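PDB 2Z8F: galacto-N-biose/lacto-N-biose I transporter substrate-binding protein, which binds galacto-N-biose, lacto-N-biose and the longer sugar lacto-N-tetraose, probably for delivery to the membrane components of an ABC transporter. Local coordinates for residues 157-162 with 168-173. Numbering follows the deposited sequence.
Sequences IAAAKT and KYIMSY
In this periplasmic-binding-protein-type fold, helix 153-165 packs against the loop segment 168-173 that follows it in the chain, and I170 meets the backbone and methyl groups of A159 and A160. Every approach within 4.5 Å between the two segments involves I170. CD1 of I170 comes up to the helix backbone, 3.6 Å from N of A160, and lies 4.0 Å from CB of A159. One bond further back, CG1 of I170 runs alongside A160, 3.8 Å from its CB. The approach depends on an uncommon torsion: CG1 stands between the backbone N and the carbonyl carbon (chi1 65°), and with chi2 extended at 168° the branch ends on the helix. With no more than a methyl each, the two alanines probably allow the isoleucine to come this close to the main chain. F156 and A163 of the same helix also touch I170, while A160 packs in turn on L219 of helix 207-221.

No direct hydrogen bond links the segments. Instead one water bridges them, donating to O of A160 at 2.9 Å and accepting from N of I170 at 3.0 Å. In the next peptide along, O of I170 is hydrogen-bonded to OH of Y134. Cutting I170 back to an alanine would remove CG1 and CD1 and is likely to open a gap beside A159 and A160, leaving the water bridge as the main link between the segments. The helix face is thus held by apolar packing, with the water serving the amide of the buried I170, which makes no direct hydrogen bond to 157-162.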
loop_
_atom_site.group_PDB
_atom_site.type_symbol
_atom_site.label_atom_id
_atom_site.label_comp_id
_atom_site.label_asym_id
_atom_site.label_seq_id
_atom_site.Cartn_x
_atom_site.Cartn_y
_atom_site.Cartn_z
ATOM N N ILE A 157 17.719 4.744 -16.970
ATOM C CA ILE A 157 18.489 5.905 -16.519
ATOM C C ILE A 157 18.877 6.814 -17.705
ATOM O O ILE A 157 18.742 8.036 -17.613
ATOM C CB ILE A 157 19.714 5.455 -15.669
ATOM C CG1 ILE A 157 19.238 4.861 -14.331
ATOM C CG2 ILE A 157 20.682 6.628 -15.424
ATOM C CD1 ILE A 157 20.281 4.027 -13.560
ATOM N N ALA A 158 19.305 6.220 -18.817
ATOM C CA ALA A 158 19.624 6.986 -20.039
ATOM C C ALA A 158 18.413 7.775 -20.546
ATOM O O ALA A 158 18.517 8.973 -20.859
ATOM C CB ALA A 158 20.188 6.043 -21.156
ATOM N N ALA A 159 17.258 7.106 -20.601
ATOM C CA ALA A 159 16.012 7.754 -21.026
ATOM C C ALA A 159 15.662 8.860 -20.059
ATOM O O ALA A 159 15.197 9.940 -20.465
ATOM C CB ALA A 159 14.890 6.737 -21.114
ATOM N N ALA A 160 15.908 8.616 -18.769
ATOM C CA ALA A 160 15.559 9.601 -17.745
ATOM C C ALA A 160 16.400 10.873 -17.861
ATOM O O ALA A 160 15.914 11.986 -17.610
ATOM C CB ALA A 160 15.711 8.986 -16.380
ATOM N N LYS A 161 17.670 10.715 -18.224
ATOM C CA LYS A 161 18.555 11.862 -18.434
ATOM C C LYS A 161 18.103 12.687 -19.634
ATOM O O LYS A 161 18.107 13.918 -19.567
ATOM C CB LYS A 161 20.003 11.411 -18.601
ATOM C CG LYS A 161 20.681 10.958 -17.298
ATOM C CD LYS A 161 21.972 10.160 -17.629
ATOM C CE LYS A 161 22.637 9.650 -16.354
ATOM N NZ LYS A 161 23.847 8.786 -16.614
ATOM N N THR A 162 17.686 12.001 -20.700
ATOM C CA THR A 162 17.119 12.658 -21.892
ATOM C C THR A 162 15.909 13.481 -21.493
ATOM O O THR A 162 15.792 14.648 -21.890
ATOM C CB THR A 162 16.731 11.640 -22.994
ATOM O OG1 THR A 162 17.908 10.946 -23.440
ATOM C CG2 THR A 162 16.109 12.351 -24.184
ATOM N N LYS A 168 11.521 17.401 -18.186
ATOM C CA LYS A 168 10.493 16.386 -17.902
ATOM C C LYS A 168 11.110 15.336 -16.980
ATOM O O LYS A 168 12.335 15.173 -16.964
ATOM C CB LYS A 168 10.045 15.698 -19.186
ATOM C CG LYS A 168 9.325 16.590 -20.214
ATOM C CD LYS A 168 7.997 17.069 -19.684
ATOM C CE LYS A 168 7.093 17.512 -20.823
ATOM N NZ LYS A 168 6.069 18.418 -20.256
ATOM N N TYR A 169 10.279 14.621 -16.228
ATOM C CA TYR A 169 10.803 13.589 -15.310
ATOM C C TYR A 169 9.998 12.319 -15.476
ATOM O O TYR A 169 8.777 12.348 -15.383
ATOM C CB TYR A 169 10.816 14.116 -13.856
ATOM C CG TYR A 169 11.584 15.425 -13.813
ATOM C CD1 TYR A 169 12.980 15.441 -13.833
ATOM C CD2 TYR A 169 10.909 16.651 -13.888
ATOM C CE1 TYR A 169 13.699 16.661 -13.873
ATOM C CE2 TYR A 169 11.620 17.880 -13.937
ATOM C CZ TYR A 169 13.011 17.870 -13.931
ATOM O OH TYR A 169 13.723 19.063 -13.962
ATOM N N ILE A 170 10.692 11.210 -15.774
ATOM C CA ILE A 170 10.024 9.931 -15.922
ATOM C C ILE A 170 10.109 9.071 -14.635
ATOM O O ILE A 170 9.725 7.901 -14.648
ATOM C CB ILE A 170 10.519 9.133 -17.154
ATOM C CG1 ILE A 170 11.989 8.717 -17.021
ATOM C CG2 ILE A 170 10.282 9.960 -18.454
ATOM C CD1 ILE A 170 12.454 7.656 -18.106
ATOM N N MET A 171 10.620 9.664 -13.554
ATOM C CA MET A 171 10.596 9.029 -12.245
ATOM C C MET A 171 10.378 10.072 -11.154
ATOM O O MET A 171 10.764 11.243 -11.299
ATOM C CB MET A 171 11.907 8.235 -12.018
ATOM C CG MET A 171 11.932 7.309 -10.788
ATOM S SD MET A 171 10.502 6.218 -10.592
ATOM C CE MET A 171 10.659 5.214 -12.034
ATOM N N SER A 172 9.712 9.653 -10.091
ATOM C CA SER A 172 9.713 10.412 -8.845
ATOM C C SER A 172 10.450 9.655 -7.749
ATOM O O SER A 172 10.456 8.411 -7.723
ATOM C CB SER A 172 8.303 10.766 -8.395
ATOM O OG SER A 172 7.621 9.623 -7.874
ATOM N N TYR A 173 11.132 10.408 -6.899
ATOM C CA TYR A 173 11.705 9.903 -5.664
ATOM C C TYR A 173 10.858 10.489 -4.546
ATOM O O TYR A 173 10.803 11.719 -4.416
ATOM C CB TYR A 173 13.146 10.398 -5.547
ATOM C CG TYR A 173 13.868 10.022 -4.283
ATOM C CD1 TYR A 173 14.364 8.733 -4.104
ATOM C CD2 TYR A 173 14.107 10.966 -3.272
ATOM C CE1 TYR A 173 15.056 8.390 -2.944
ATOM C CE2 TYR A 173 14.820 10.630 -2.112
ATOM C CZ TYR A 173 15.293 9.330 -1.956
ATOM O OH TYR A 173 16.003 8.959 -0.821
HETATM O O HOH W 1 13.646 11.759 -15.820
#